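Local coordinates for protein extracellular endo-alpha-(1->5)-L-arabinanase 1 (Bacillus subtilis, PDB 1UV4) that cleaves internal alpha-1,5-linkages between L-arabinofuranosyl residues of linear and sugar beet arabinan, an endo-acting step in plant cell-wall degradation, at residues A[184-189]-A[199-204]; A[131-136]-A[148-153]; A[213-218]-A[241-246]. All blocks are in the same frame, centred on the assembly; numbering follows the deposited sequence. Where two conformers were deposited one is given.

Overall arrangement
The three contacts join neighbouring strands and loops of a five-bladed propeller with a calcium ion in its central channel. Contacts 1 and 2 are buried, each centred about 8 Å from the middle of the chain, and they touch: both line the catalytic centre, and Glu135 of contact 2 accepts from the backbone N of Leu189 in contact 1. Contact 3, centred about 15 Å out, is partly exposed. It shares a sheet with contact 1, since strands 195-203 and 212-220 are neighbours. Acidic side chains mark the inner pair, paired strands in contact 1 and mostly loop in contact 2; at contact 3 a Tyr217-Thr241 CH-pi contact and aliphatic packing lie near a bridging water and a 1,2-ethanediol.

Contact 1 of 3, residues A[184-189]-A[199-204]; sequences LEAPTL and MVSFDK
Two antiparallel backbone pairs join 184-189 to 199-204: Glu185 with Ser201 and Thr188 with Met199, each closed by reciprocal N-H to O bonds. Glu185 N reaches Ser201 O at 2.9 Å, and Thr188 N reaches Met199 O likewise. Between the pairs the register slips by one, a beta bulge at Ala186 and Pro187. Met199 O is also met by Pro187 CA (3.3 Å); Pro187, having no N-H, suits a bulge position that donates no backbone bond. These are the first two strands, a beta hairpin, of one blade of the family 43 propeller, with 184-192 innermost. Acidic groups meet beside the hydrogen-bonded Glu185-Ser201 pair. Glu185, inferred to be the proton donor, and Asp203 cross at about a right angle, their carboxylate planes 77° apart, with Glu185 OE1 only 2.5 Å from Asp203 OD2. Asp133 also packs against Glu185. Ser201 OG is hydrogen-bonded to Gln256 OE1 and the backbone N of Gly255, and Thr188 OG1 bonds to Glu135 and Asp257, both calcium ligands, so it belongs to the metal's second shell. With OG1 anti to the backbone N (chi1 -173°), Thr188 CG2 falls between N and the carbonyl carbon, side by side with Met199 and tight on Met199 CB at 3.4 Å. On the face of Leu184 and Phe202, Leu184 CB lies 4.0 Å from Phe202 CD1; Leu184 CD1 also touches Val200 CG2, and Ile155 packs on both.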
ATOM      1  N   LEU A 184      -1.399  11.814  -5.179  1.00 11.36           N
ATOM      2  CA  LEU A 184      -1.139  11.028  -3.991  1.00 11.64           C
ATOM      3  C   LEU A 184      -1.687   9.605  -4.178  1.00 11.16           C
ATOM      4  O   LEU A 184      -2.541   9.383  -5.039  1.00 10.68           O
ATOM      5  CB  LEU A 184      -1.723  11.663  -2.734  1.00 11.21           C
ATOM      6  CG  LEU A 184      -3.224  11.481  -2.476  1.00 11.54           C
ATOM      7  CD1 LEU A 184      -3.569  12.050  -1.100  1.00 12.94           C
ATOM      8  CD2 LEU A 184      -4.013  12.114  -3.527  1.00 13.77           C
ATOM      9  N   GLU A 185      -1.122   8.669  -3.425  1.00 11.89           N
ATOM     10  CA  GLU A 185      -1.422   7.249  -3.572  1.00 12.39           C
ATOM     11  C   GLU A 185      -1.032   6.478  -2.333  1.00 11.95           C
ATOM     12  O   GLU A 185      -0.447   7.002  -1.413  1.00 12.21           O
ATOM     13  CB  GLU A 185      -0.661   6.675  -4.784  1.00 12.14           C
ATOM     14  CG  GLU A 185       0.858   6.670  -4.616  1.00 13.59           C
ATOM     15  CD  GLU A 185       1.636   5.790  -5.608  1.00 19.40           C
ATOM     16  OE1 GLU A 185       1.830   6.242  -6.739  1.00 15.89           O
ATOM     17  OE2 GLU A 185       2.140   4.669  -5.267  1.00 18.92           O
ATOM     18  N   ALA A 186      -1.367   5.203  -2.345  1.00 12.64           N
ATOM     19  CA  ALA A 186      -0.661   4.229  -1.479  1.00 13.35           C
ATOM     20  C   ALA A 186      -0.890   4.523  -0.011  1.00 12.71           C
ATOM     21  O   ALA A 186       0.025   4.656   0.756  1.00 13.81           O
ATOM     22  CB  ALA A 186       0.824   4.185  -1.811  1.00 14.94           C
ATOM     23  N   PRO A 187      -2.127   4.487   0.419  1.00 12.31           N
ATOM     24  CA  PRO A 187      -2.358   4.694   1.846  1.00 12.50           C
ATOM     25  C   PRO A 187      -1.855   3.551   2.736  1.00 11.44           C
ATOM     26  O   PRO A 187      -1.816   2.400   2.367  1.00 11.87           O
ATOM     27  CB  PRO A 187      -3.874   4.784   1.926  1.00 13.46           C
ATOM     28  CG  PRO A 187      -4.337   3.884   0.836  1.00 13.06           C
ATOM     29  CD  PRO A 187      -3.372   4.192  -0.309  1.00 13.32           C
ATOM     30  N   THR A 188      -1.503   3.961   3.967  1.00 11.63           N
ATOM     31  CA  THR A 188      -1.326   3.041   5.081  1.00 12.73           C
ATOM     32  C   THR A 188      -1.951   3.685   6.312  1.00 11.56           C
ATOM     33  O   THR A 188      -1.893   4.869   6.475  1.00 13.02           O
ATOM     34  CB  THR A 188       0.187   2.658   5.287  1.00 14.88           C
ATOM     35  OG1 THR A 188       0.279   1.620   6.290  1.00 14.58           O
ATOM     36  CG2 THR A 188       1.016   3.783   5.796  1.00 17.67           C
ATOM     37  N   LEU A 189      -2.637   2.888   7.119  1.00 13.76           N
ATOM     38  CA  LEU A 189      -3.482   3.399   8.182  1.00 12.73           C
ATOM     39  C   LEU A 189      -3.387   2.496   9.375  1.00 13.77           C
ATOM     40  O   LEU A 189      -3.537   1.289   9.223  1.00 14.69           O
ATOM     41  CB  LEU A 189      -4.927   3.469   7.638  1.00 15.54           C
ATOM     42  CG  LEU A 189      -6.037   4.421   8.131  1.00 17.68           C
ATOM     43  CD1 LEU A 189      -5.543   5.557   8.936  0.50 19.19           C
ATOM     44  CD2 LEU A 189      -7.019   4.900   7.043  0.50 18.68           C
ATOM     45  N   MET A 199      -0.836   7.564   6.529  1.00 13.09           N
ATOM     46  CA  MET A 199       0.282   7.971   5.709  1.00 13.00           C
ATOM     47  C   MET A 199      -0.068   7.742   4.242  1.00 12.84           C
ATOM     48  O   MET A 199      -0.735   6.774   3.908  1.00 13.81           O
ATOM     49  CB  MET A 199       1.529   7.166   6.015  1.00 14.57           C
ATOM     50  CG  MET A 199       1.967   7.213   7.397  1.00 15.29           C
ATOM     51  SD  MET A 199       3.586   6.349   7.567  1.00 21.77           S
ATOM     52  CE  MET A 199       3.941   6.608   9.267  1.00 18.50           C
ATOM     53  N   VAL A 200       0.349   8.665   3.380  1.00 12.65           N
ATOM     54  CA  VAL A 200       0.182   8.520   1.948  1.00 13.57           C
ATOM     55  C   VAL A 200       1.521   8.844   1.275  1.00 12.50           C
ATOM     56  O   VAL A 200       2.406   9.449   1.870  1.00 13.45           O
ATOM     57  CB  VAL A 200      -0.929   9.434   1.384  1.00 13.05           C
ATOM     58  CG1 VAL A 200      -2.221   9.154   2.047  1.00 14.10           C
ATOM     59  CG2 VAL A 200      -0.569  10.899   1.544  1.00 14.92           C
ATOM     60  N   SER A 201       1.705   8.344   0.059  1.00 12.32           N
ATOM     61  CA  SER A 201       2.774   8.812  -0.806  1.00 12.16           C
ATOM     62  C   SER A 201       2.276  10.006  -1.622  1.00 12.63           C
ATOM     63  O   SER A 201       1.244   9.903  -2.266  1.00 12.69           O
ATOM     64  CB  SER A 201       3.205   7.676  -1.727  1.00 12.49           C
ATOM     65  OG  SER A 201       3.730   6.601  -0.979  1.00 14.03           O
ATOM     66  N   PHE A 202       2.965  11.136  -1.552  1.00 12.81           N
ATOM     67  CA  PHE A 202       2.766  12.238  -2.485  1.00 12.84           C
ATOM     68  C   PHE A 202       3.633  11.892  -3.696  1.00 13.81           C
ATOM     69  O   PHE A 202       4.792  11.506  -3.526  1.00 15.57           O
ATOM     70  CB  PHE A 202       3.246  13.578  -1.887  1.00 12.58           C
ATOM     71  CG  PHE A 202       2.282  14.253  -0.945  1.00 13.30           C
ATOM     72  CD1 PHE A 202       1.057  13.693  -0.606  1.00 12.29           C
ATOM     73  CD2 PHE A 202       2.646  15.456  -0.374  1.00 15.06           C
ATOM     74  CE1 PHE A 202       0.202  14.309   0.303  1.00 14.52           C
ATOM     75  CE2 PHE A 202       1.782  16.113   0.489  1.00 15.65           C
ATOM     76  CZ  PHE A 202       0.549  15.542   0.817  1.00 14.33           C
ATOM     77  N   ASP A 203       3.098  12.039  -4.889  1.00 13.80           N
ATOM     78  CA  ASP A 203       3.792  11.690  -6.130  1.00 13.65           C
ATOM     79  C   ASP A 203       4.109  12.969  -6.871  1.00 13.69           C
ATOM     80  O   ASP A 203       3.583  14.015  -6.571  1.00 14.49           O
ATOM     81  CB  ASP A 203       2.871  10.868  -7.054  1.00 13.62           C
ATOM     82  CG  ASP A 203       2.594   9.452  -6.557  1.00 16.18           C
ATOM     83  OD1 ASP A 203       3.235   8.987  -5.591  1.00 15.36           O
ATOM     84  OD2 ASP A 203       1.703   8.739  -7.097  1.00 17.76           O
ATOM     85  N   LYS A 204       4.979  12.865  -7.854  1.00 14.91           N
ATOM     86  CA  LYS A 204       5.166  13.956  -8.794  1.00 16.19           C
ATOM     87  C   LYS A 204       3.954  14.039  -9.701  1.00 17.14           C
ATOM     88  O   LYS A 204       3.542  13.045 -10.300  1.00 16.67           O
ATOM     89  CB  LYS A 204       6.453  13.753  -9.577  1.00 17.48           C
ATOM     90  CG  LYS A 204       7.687  14.122  -8.739  1.00 21.48           C
ATOM     91  CD  LYS A 204       8.634  12.928  -8.529  1.00 27.98           C
ATOM     92  CE  LYS A 204      10.109  13.326  -8.795  1.00 30.38           C
ATOM     93  NZ  LYS A 204      11.022  12.131  -8.899  1.00 32.76           N
TER

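Contact 2 of 3, residues A[131-136]-A[148-153]; sequences AIDPEL and FGSFWS. With CA (calcium ion), chain D.
Phe148 meets the backbone of 131-133 with its ring: Ile132 O lies at the ring's edge, near its plane, and Ala131 CA approaches CD2 obliquely at 3.9 Å. CG stands between the backbone N and carbonyl carbon (chi1 68°), which turns the ring toward Ala131. Phe148 CB comes within 3.4 Å of Ile132 O. That oxygen also accepts from Gly149 N at 2.9 Å, almost straight out from the carbonyl. Gly149 has backbone angles at which a side chain would strike the preceding carbonyl. Beyond it, Ser150 CB presses on Ile132 CD1 at 3.5 Å, a close fit that suits a small residue. By similarity, Ala131, Ile132, Asp133 and Ser150 bind substrate. Asp133, inferred to tune the pKa of the proton donor and orient it, packs on Glu185 and gives its backbone N-H to Ser90 OG. Glu135 OE1 binds the calcium ion at 2.4 Å, and its OE2 accepts from a metal-bound water at 2.7 Å; Asp77 and Asp257 also bind the ion. The two segments meet at the open end of the hairpin 135-138/144-148, with strands 74-81 and 84-91 of the preceding blade on one flank and strand 184-192 of the next beside Asp133 and Ser150.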
ATOM      1  N   ALA A 131      -9.239   2.334  -8.206  1.00 12.96           N
ATOM      2  CA  ALA A 131      -9.238   1.184  -7.296  1.00 12.72           C
ATOM      3  C   ALA A 131      -7.948   0.375  -7.391  1.00 13.03           C
ATOM      4  O   ALA A 131      -7.913  -0.741  -7.912  1.00 12.98           O
ATOM      5  CB  ALA A 131     -10.438   0.251  -7.572  1.00 14.18           C
ATOM      6  N   ILE A 132      -6.905   0.999  -6.857  1.00 12.69           N
ATOM      7  CA  ILE A 132      -5.622   0.374  -6.648  1.00 12.39           C
ATOM      8  C   ILE A 132      -5.065   0.744  -5.273  1.00 13.15           C
ATOM      9  O   ILE A 132      -5.575   1.597  -4.555  1.00 13.42           O
ATOM     10  CB  ILE A 132      -4.611   0.732  -7.777  1.00 12.15           C
ATOM     11  CG1 ILE A 132      -4.133   2.169  -7.678  1.00 12.25           C
ATOM     12  CG2 ILE A 132      -5.192   0.445  -9.148  1.00 12.96           C
ATOM     13  CD1 ILE A 132      -3.003   2.520  -8.581  1.00 13.39           C
ATOM     14  N   ASP A 133      -3.976   0.087  -4.931  1.00 12.62           N
ATOM     15  CA  ASP A 133      -3.202   0.377  -3.731  1.00 13.07           C
ATOM     16  C   ASP A 133      -3.961   0.099  -2.425  1.00 13.89           C
ATOM     17  O   ASP A 133      -4.075   0.966  -1.553  1.00 13.74           O
ATOM     18  CB  ASP A 133      -2.629   1.789  -3.682  1.00 13.19           C
ATOM     19  CG  ASP A 133      -1.694   2.090  -4.800  1.00 17.16           C
ATOM     20  OD1 ASP A 133      -1.272   1.214  -5.604  1.00 17.30           O
ATOM     21  OD2 ASP A 133      -1.313   3.283  -4.950  1.00 18.42           O
ATOM     22  N   PRO A 134      -4.488  -1.131  -2.273  1.00 13.22           N
ATOM     23  CA  PRO A 134      -5.262  -1.460  -1.057  1.00 13.68           C
ATOM     24  C   PRO A 134      -4.471  -1.479   0.218  1.00 13.72           C
ATOM     25  O   PRO A 134      -3.291  -1.807   0.216  1.00 13.63           O
ATOM     26  CB  PRO A 134      -5.752  -2.876  -1.337  1.00 14.86           C
ATOM     27  CG  PRO A 134      -4.753  -3.446  -2.350  1.00 14.40           C
ATOM     28  CD  PRO A 134      -4.359  -2.293  -3.177  1.00 12.45           C
ATOM     29  N   GLU A 135      -5.158  -1.199   1.314  1.00 13.27           N
ATOM     30  CA  GLU A 135      -4.611  -1.269   2.645  1.00 14.18           C
ATOM     31  C   GLU A 135      -5.692  -1.787   3.585  1.00 14.49           C
ATOM     32  O   GLU A 135      -6.694  -1.129   3.793  1.00 14.71           O
ATOM     33  CB  GLU A 135      -4.177   0.143   3.073  1.00 14.50           C
ATOM     34  CG  GLU A 135      -4.029   0.399   4.552  1.00 16.52           C
ATOM     35  CD  GLU A 135      -2.849  -0.284   5.198  1.00 16.58           C
ATOM     36  OE1 GLU A 135      -2.278  -1.236   4.601  1.00 16.77           O
ATOM     37  OE2 GLU A 135      -2.446   0.114   6.337  1.00 16.93           O
ATOM     38  N   LEU A 136      -5.444  -2.924   4.202  1.00 12.68           N
ATOM     39  CA  LEU A 136      -6.315  -3.477   5.239  1.00 13.82           C
ATOM     40  C   LEU A 136      -5.876  -2.867   6.565  1.00 12.80           C
ATOM     41  O   LEU A 136      -4.687  -2.856   6.934  1.00 13.88           O
ATOM     42  CB  LEU A 136      -6.179  -5.009   5.274  1.00 12.58           C
ATOM     43  CG  LEU A 136      -6.995  -5.702   6.362  1.00 12.82           C
ATOM     44  CD1 LEU A 136      -8.504  -5.506   6.218  1.00 13.23           C
ATOM     45  CD2 LEU A 136      -6.695  -7.212   6.336  1.00 13.65           C
ATOM     46  N   PHE A 148      -7.810   2.748   0.045  1.00 14.19           N
ATOM     47  CA  PHE A 148      -7.200   2.598  -1.273  1.00 13.84           C
ATOM     48  C   PHE A 148      -7.206   3.919  -2.006  1.00 13.42           C
ATOM     49  O   PHE A 148      -7.769   4.891  -1.591  1.00 14.22           O
ATOM     50  CB  PHE A 148      -7.906   1.514  -2.104  1.00 13.35           C
ATOM     51  CG  PHE A 148      -9.315   1.878  -2.516  1.00 13.98           C
ATOM     52  CD1 PHE A 148     -10.383   1.555  -1.697  1.00 14.28           C
ATOM     53  CD2 PHE A 148      -9.558   2.582  -3.680  1.00 14.31           C
ATOM     54  CE1 PHE A 148     -11.642   1.884  -2.052  1.00 15.94           C
ATOM     55  CE2 PHE A 148     -10.850   2.930  -4.042  1.00 14.67           C
ATOM     56  CZ  PHE A 148     -11.896   2.572  -3.222  1.00 14.55           C
ATOM     57  N   GLY A 149      -6.507   3.938  -3.117  1.00 14.55           N
ATOM     58  CA  GLY A 149      -6.554   5.037  -4.078  1.00 13.93           C
ATOM     59  C   GLY A 149      -5.228   5.481  -4.651  1.00 13.31           C
ATOM     60  O   GLY A 149      -4.155   5.220  -4.126  1.00 14.16           O
ATOM     61  N   SER A 150      -5.334   6.223  -5.747  1.00 13.00           N
ATOM     62  CA  SER A 150      -4.232   6.798  -6.489  1.00 13.68           C
ATOM     63  C   SER A 150      -4.793   7.783  -7.496  1.00 12.71           C
ATOM     64  O   SER A 150      -5.556   7.394  -8.389  1.00 14.47           O
ATOM     65  CB  SER A 150      -3.491   5.709  -7.226  1.00 12.02           C
ATOM     66  OG  SER A 150      -2.407   6.228  -7.979  1.00 13.52           O
ATOM     67  N   PHE A 151      -4.401   9.037  -7.363  1.00 12.61           N
ATOM     68  CA  PHE A 151      -4.767  10.105  -8.308  1.00 12.94           C
ATOM     69  C   PHE A 151      -6.274  10.333  -8.333  1.00 12.30           C
ATOM     70  O   PHE A 151      -6.997   9.877  -7.437  1.00 13.35           O
ATOM     71  CB  PHE A 151      -4.115   9.884  -9.698  1.00 11.70           C
ATOM     72  CG  PHE A 151      -2.701  10.348  -9.765  1.00 12.57           C
ATOM     73  CD1 PHE A 151      -1.670   9.575  -9.269  1.00 14.80           C
ATOM     74  CD2 PHE A 151      -2.403  11.624 -10.228  1.00 12.44           C
ATOM     75  CE1 PHE A 151      -0.361  10.029  -9.339  1.00 14.87           C
ATOM     76  CE2 PHE A 151      -1.077  12.082 -10.302  1.00 14.56           C
ATOM     77  CZ  PHE A 151      -0.068  11.282  -9.845  1.00 15.19           C
ATOM     78  N   TRP A 152      -6.735  11.142  -9.270  1.00 12.65           N
ATOM     79  CA  TRP A 152      -8.130  11.590  -9.286  1.00 12.17           C
ATOM     80  C   TRP A 152      -8.472  12.222  -7.931  1.00 12.20           C
ATOM     81  O   TRP A 152      -7.666  13.051  -7.501  1.00 12.21           O
ATOM     82  CB  TRP A 152      -9.061  10.511  -9.778  1.00 13.99           C
ATOM     83  CG  TRP A 152      -8.859  10.170 -11.245  1.00 12.62           C
ATOM     84  CD1 TRP A 152      -9.493  10.738 -12.321  1.00 14.26           C
ATOM     85  CD2 TRP A 152      -7.916   9.236 -11.797  1.00 12.55           C
ATOM     86  NE1 TRP A 152      -9.017  10.196 -13.504  1.00 11.77           N
ATOM     87  CE2 TRP A 152      -8.078   9.247 -13.191  1.00 12.51           C
ATOM     88  CE3 TRP A 152      -6.983   8.341 -11.245  1.00 11.43           C
ATOM     89  CZ2 TRP A 152      -7.320   8.443 -14.054  1.00 11.32           C
ATOM     90  CZ3 TRP A 152      -6.226   7.567 -12.102  1.00 14.13           C
ATOM     91  CH2 TRP A 152      -6.398   7.604 -13.477  1.00 12.77           C
ATOM     92  N   SER A 153      -9.595  11.879  -7.293  1.00 12.42           N
ATOM     93  CA  SER A 153      -9.992  12.575  -6.049  1.00 12.40           C
ATOM     94  C   SER A 153      -9.319  11.935  -4.821  1.00 13.08           C
ATOM     95  O   SER A 153      -9.631  12.349  -3.691  1.00 12.95           O
ATOM     96  CB  SER A 153     -11.519  12.621  -5.887  1.00 11.97           C
ATOM     97  OG  SER A 153     -12.078  11.375  -5.570  1.00 12.71           O
TER
HETATM   98 CA    CA D1294      -0.519  -2.807   5.163  1.00 13.77          CA
HETATM   99  O   HOH W   1      -0.639  -1.651   7.199  1.00 12.88           O
HETATM  100  O   HOH W   2      -2.507  -4.009   5.921  1.00 14.60           O
HETATM  101  O   HOH W   3       0.816  -3.911   7.280  0.50 13.49           O
HETATM  102  O   HOH W   4       0.344  -4.948   5.426  0.50 15.01           O

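Contact 3 of 3, residues A[213-218]-A[241-246]; sequences YKIAYG and TILDSG. With EDO (1,2-ethanediol), chain E.
Tyr217 N donates to Thr241 O at 2.8 Å, the shortest hydrogen bond between the two segments, and Thr241 N returns a bond to Tyr217 O. Further along, Leu243 N donates to Ile215 O, and Asp244 O receives Ile215 N at 2.9 Å in a nearly straight bond (168°). The carboxylate of Asp244 is engaged too. Its OD1 takes the backbone N-H of Gly246 at 2.9 Å, which makes an Asx turn, and also accepts from O2 of a bound 1,2-ethanediol; OD2 accepts from the diol's O1 at 2.6 Å and is bonded to Tyr293 OH. The diol probably comes from the crystallisation liquor. Aspartate suits this spot because its short side chain can reach back to the chain two residues on, where glycine fits the turn. On one face, Thr241 CB sits over the Tyr217 ring, 3.9 Å from its centroid in a CH-pi contact, displaced toward the rim, while Thr241 CG2 approaches Tyr217 OH. The Leu243 and Tyr217 side chains cross at about a right angle, Leu243 CB 3.9 Å from Tyr217 CE2, and Leu243 lies side by side with Ile215. A water links Tyr217 OH to Ile242 O. On the face of Ala216, Ile242 CD1 packs on the small Ala216 CB at 3.8 Å and touches the aliphatic part of Lys214. Leu243 and Asp244 both face Ile215, forming a classic beta bulge in the pairing of the third strand with the outermost strand of a four-stranded antiparallel propeller blade.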
ATOM      1  N   TYR A 213       7.405  10.508  -4.394  1.00 13.10           N
ATOM      2  CA  TYR A 213       8.279  11.642  -4.126  1.00 13.57           C
ATOM      3  C   TYR A 213       8.482  11.875  -2.618  1.00 11.75           C
ATOM      4  O   TYR A 213       9.605  12.113  -2.190  1.00 12.18           O
ATOM      5  CB  TYR A 213       7.648  12.909  -4.750  1.00 15.72           C
ATOM      6  CG  TYR A 213       8.495  14.134  -4.798  1.00 17.23           C
ATOM      7  CD1 TYR A 213       9.811  14.085  -5.288  1.00 20.17           C
ATOM      8  CD2 TYR A 213       7.961  15.379  -4.484  1.00 19.75           C
ATOM      9  CE1 TYR A 213      10.584  15.228  -5.370  1.00 23.16           C
ATOM     10  CE2 TYR A 213       8.722  16.529  -4.584  1.00 22.33           C
ATOM     11  CZ  TYR A 213      10.028  16.449  -5.030  1.00 23.04           C
ATOM     12  OH  TYR A 213      10.824  17.580  -5.138  1.00 28.22           O
ATOM     13  N   LYS A 214       7.412  11.865  -1.825  1.00 11.61           N
ATOM     14  CA  LYS A 214       7.528  12.051  -0.385  1.00 12.80           C
ATOM     15  C   LYS A 214       6.488  11.213   0.342  1.00 13.87           C
ATOM     16  O   LYS A 214       5.502  10.810  -0.240  1.00 14.14           O
ATOM     17  CB  LYS A 214       7.266  13.505  -0.004  1.00 13.57           C
ATOM     18  CG  LYS A 214       8.076  14.529  -0.688  1.00 15.93           C
ATOM     19  CD  LYS A 214       7.684  15.914  -0.152  1.00 16.94           C
ATOM     20  CE  LYS A 214       8.036  16.973  -1.169  1.00 17.65           C
ATOM     21  NZ  LYS A 214       8.040  18.369  -0.638  1.00 22.35           N
ATOM     22  N   ILE A 215       6.738  10.910   1.615  1.00 12.82           N
ATOM     23  CA  ILE A 215       5.793  10.253   2.509  1.00 12.07           C
ATOM     24  C   ILE A 215       5.216  11.311   3.439  1.00 11.99           C
ATOM     25  O   ILE A 215       5.980  11.995   4.082  1.00 13.38           O
ATOM     26  CB  ILE A 215       6.447   9.141   3.308  1.00 11.70           C
ATOM     27  CG1 ILE A 215       6.947   8.053   2.373  1.00 14.41           C
ATOM     28  CG2 ILE A 215       5.533   8.559   4.331  1.00 13.56           C
ATOM     29  CD1 ILE A 215       7.822   7.051   3.000  1.00 13.95           C
ATOM     30  N   ALA A 216       3.890  11.408   3.507  1.00 12.64           N
ATOM     31  CA  ALA A 216       3.166  12.451   4.260  1.00 12.67           C
ATOM     32  C   ALA A 216       2.167  11.816   5.222  1.00 13.20           C
ATOM     33  O   ALA A 216       1.630  10.789   4.900  1.00 13.31           O
ATOM     34  CB  ALA A 216       2.459  13.398   3.326  1.00 13.37           C
ATOM     35  N   TYR A 217       1.890  12.486   6.356  1.00 13.72           N
ATOM     36  CA  TYR A 217       0.990  11.900   7.361  1.00 13.67           C
ATOM     37  C   TYR A 217       0.066  12.875   8.055  1.00 12.99           C
ATOM     38  O   TYR A 217       0.271  14.090   8.065  1.00 11.94           O
ATOM     39  CB  TYR A 217       1.774  11.081   8.375  1.00 13.98           C
ATOM     40  CG  TYR A 217       2.740  11.865   9.201  1.00 12.62           C
ATOM     41  CD1 TYR A 217       2.327  12.596  10.316  1.00 13.32           C
ATOM     42  CD2 TYR A 217       4.100  11.898   8.879  1.00 13.56           C
ATOM     43  CE1 TYR A 217       3.224  13.311  11.083  1.00 12.73           C
ATOM     44  CE2 TYR A 217       4.984  12.608   9.609  1.00 14.44           C
ATOM     45  CZ  TYR A 217       4.583  13.310  10.728  1.00 12.72           C
ATOM     46  OH  TYR A 217       5.502  14.022  11.475  1.00 14.47           O
ATOM     47  N   GLY A 218      -0.985  12.317   8.637  1.00 12.80           N
ATOM     48  CA  GLY A 218      -1.924  13.092   9.437  1.00 13.19           C
ATOM     49  C   GLY A 218      -2.614  12.158  10.413  1.00 12.43           C
ATOM     50  O   GLY A 218      -2.443  10.926  10.358  1.00 11.90           O
ATOM     51  N   THR A 241       2.026  16.112   6.847  1.00 13.38           N
ATOM     52  CA  THR A 241       3.345  16.443   7.308  1.00 12.36           C
ATOM     53  C   THR A 241       4.308  15.449   6.696  1.00 12.12           C
ATOM     54  O   THR A 241       3.995  14.286   6.602  1.00 12.85           O
ATOM     55  CB  THR A 241       3.372  16.371   8.866  1.00 12.97           C
ATOM     56  OG1 THR A 241       2.499  17.371   9.415  1.00 12.80           O
ATOM     57  CG2 THR A 241       4.730  16.665   9.423  1.00 13.38           C
ATOM     58  N   ILE A 242       5.492  15.914   6.305  1.00 12.92           N
ATOM     59  CA  ILE A 242       6.434  15.099   5.567  1.00 13.51           C
ATOM     60  C   ILE A 242       7.320  14.364   6.551  1.00 13.65           C
ATOM     61  O   ILE A 242       8.109  14.963   7.315  1.00 15.18           O
ATOM     62  CB  ILE A 242       7.249  15.938   4.560  1.00 12.79           C
ATOM     63  CG1 ILE A 242       6.318  16.747   3.590  1.00 11.65           C
ATOM     64  CG2 ILE A 242       8.244  15.045   3.846  1.00 14.30           C
ATOM     65  CD1 ILE A 242       5.264  15.979   2.890  1.00 11.53           C
ATOM     66  N   LEU A 243       7.189  13.051   6.495  1.00 13.37           N
ATOM     67  CA  LEU A 243       8.073  12.125   7.191  1.00 14.31           C
ATOM     68  C   LEU A 243       9.400  11.951   6.494  1.00 13.47           C
ATOM     69  O   LEU A 243      10.442  11.861   7.142  1.00 14.22           O
ATOM     70  CB  LEU A 243       7.430  10.754   7.283  1.00 13.75           C
ATOM     71  CG  LEU A 243       8.201   9.698   8.105  1.00 13.93           C
ATOM     72  CD1 LEU A 243       8.281  10.101   9.577  1.00 16.32           C
ATOM     73  CD2 LEU A 243       7.576   8.368   7.905  1.00 14.98           C
ATOM     74  N   ASP A 244       9.372  11.928   5.162  1.00 12.61           N
ATOM     75  CA  ASP A 244      10.555  11.501   4.412  1.00 12.39           C
ATOM     76  C   ASP A 244      10.435  12.039   3.015  1.00 12.75           C
ATOM     77  O   ASP A 244       9.446  11.785   2.331  1.00 13.28           O
ATOM     78  CB  ASP A 244      10.531   9.980   4.398  1.00 13.08           C
ATOM     79  CG  ASP A 244      11.806   9.314   3.878  1.00 13.97           C
ATOM     80  OD1 ASP A 244      12.671   9.947   3.241  1.00 13.30           O
ATOM     81  OD2 ASP A 244      12.012   8.092   4.108  1.00 15.19           O
ATOM     82  N   SER A 245      11.444  12.783   2.600  1.00 13.91           N
ATOM     83  CA  SER A 245      11.544  13.289   1.241  1.00 14.16           C
ATOM     84  C   SER A 245      12.814  12.786   0.548  1.00 13.84           C
ATOM     85  O   SER A 245      13.204  13.316  -0.475  1.00 13.81           O
ATOM     86  CB  SER A 245      11.455  14.824   1.229  1.00 14.25           C
ATOM     87  OG  SER A 245      12.458  15.380   2.013  1.00 18.17           O
ATOM     88  N   GLY A 246      13.458  11.757   1.114  1.00 13.13           N
ATOM     89  CA  GLY A 246      14.637  11.189   0.513  1.00 13.22           C
ATOM     90  C   GLY A 246      15.890  11.864   1.008  1.00 13.03           C
ATOM     91  O   GLY A 246      15.887  12.726   1.870  1.00 14.07           O
TER
HETATM   92  C1  EDO E1295      14.750   7.373   1.984  1.00 27.24           C
HETATM   93  O1  EDO E1295      13.822   6.719   2.841  1.00 26.84           O
HETATM   94  C2  EDO E1295      15.839   8.042   2.786  1.00 29.36           C
HETATM   95  O2  EDO E1295      15.396   9.305   3.250  1.00 31.97           O
HETATM   96  O   HOH W   5      11.667  13.869  -2.445  1.00 25.12           O
HETATM   97  O   HOH W   6       7.967  14.135  10.299  1.00 30.02           O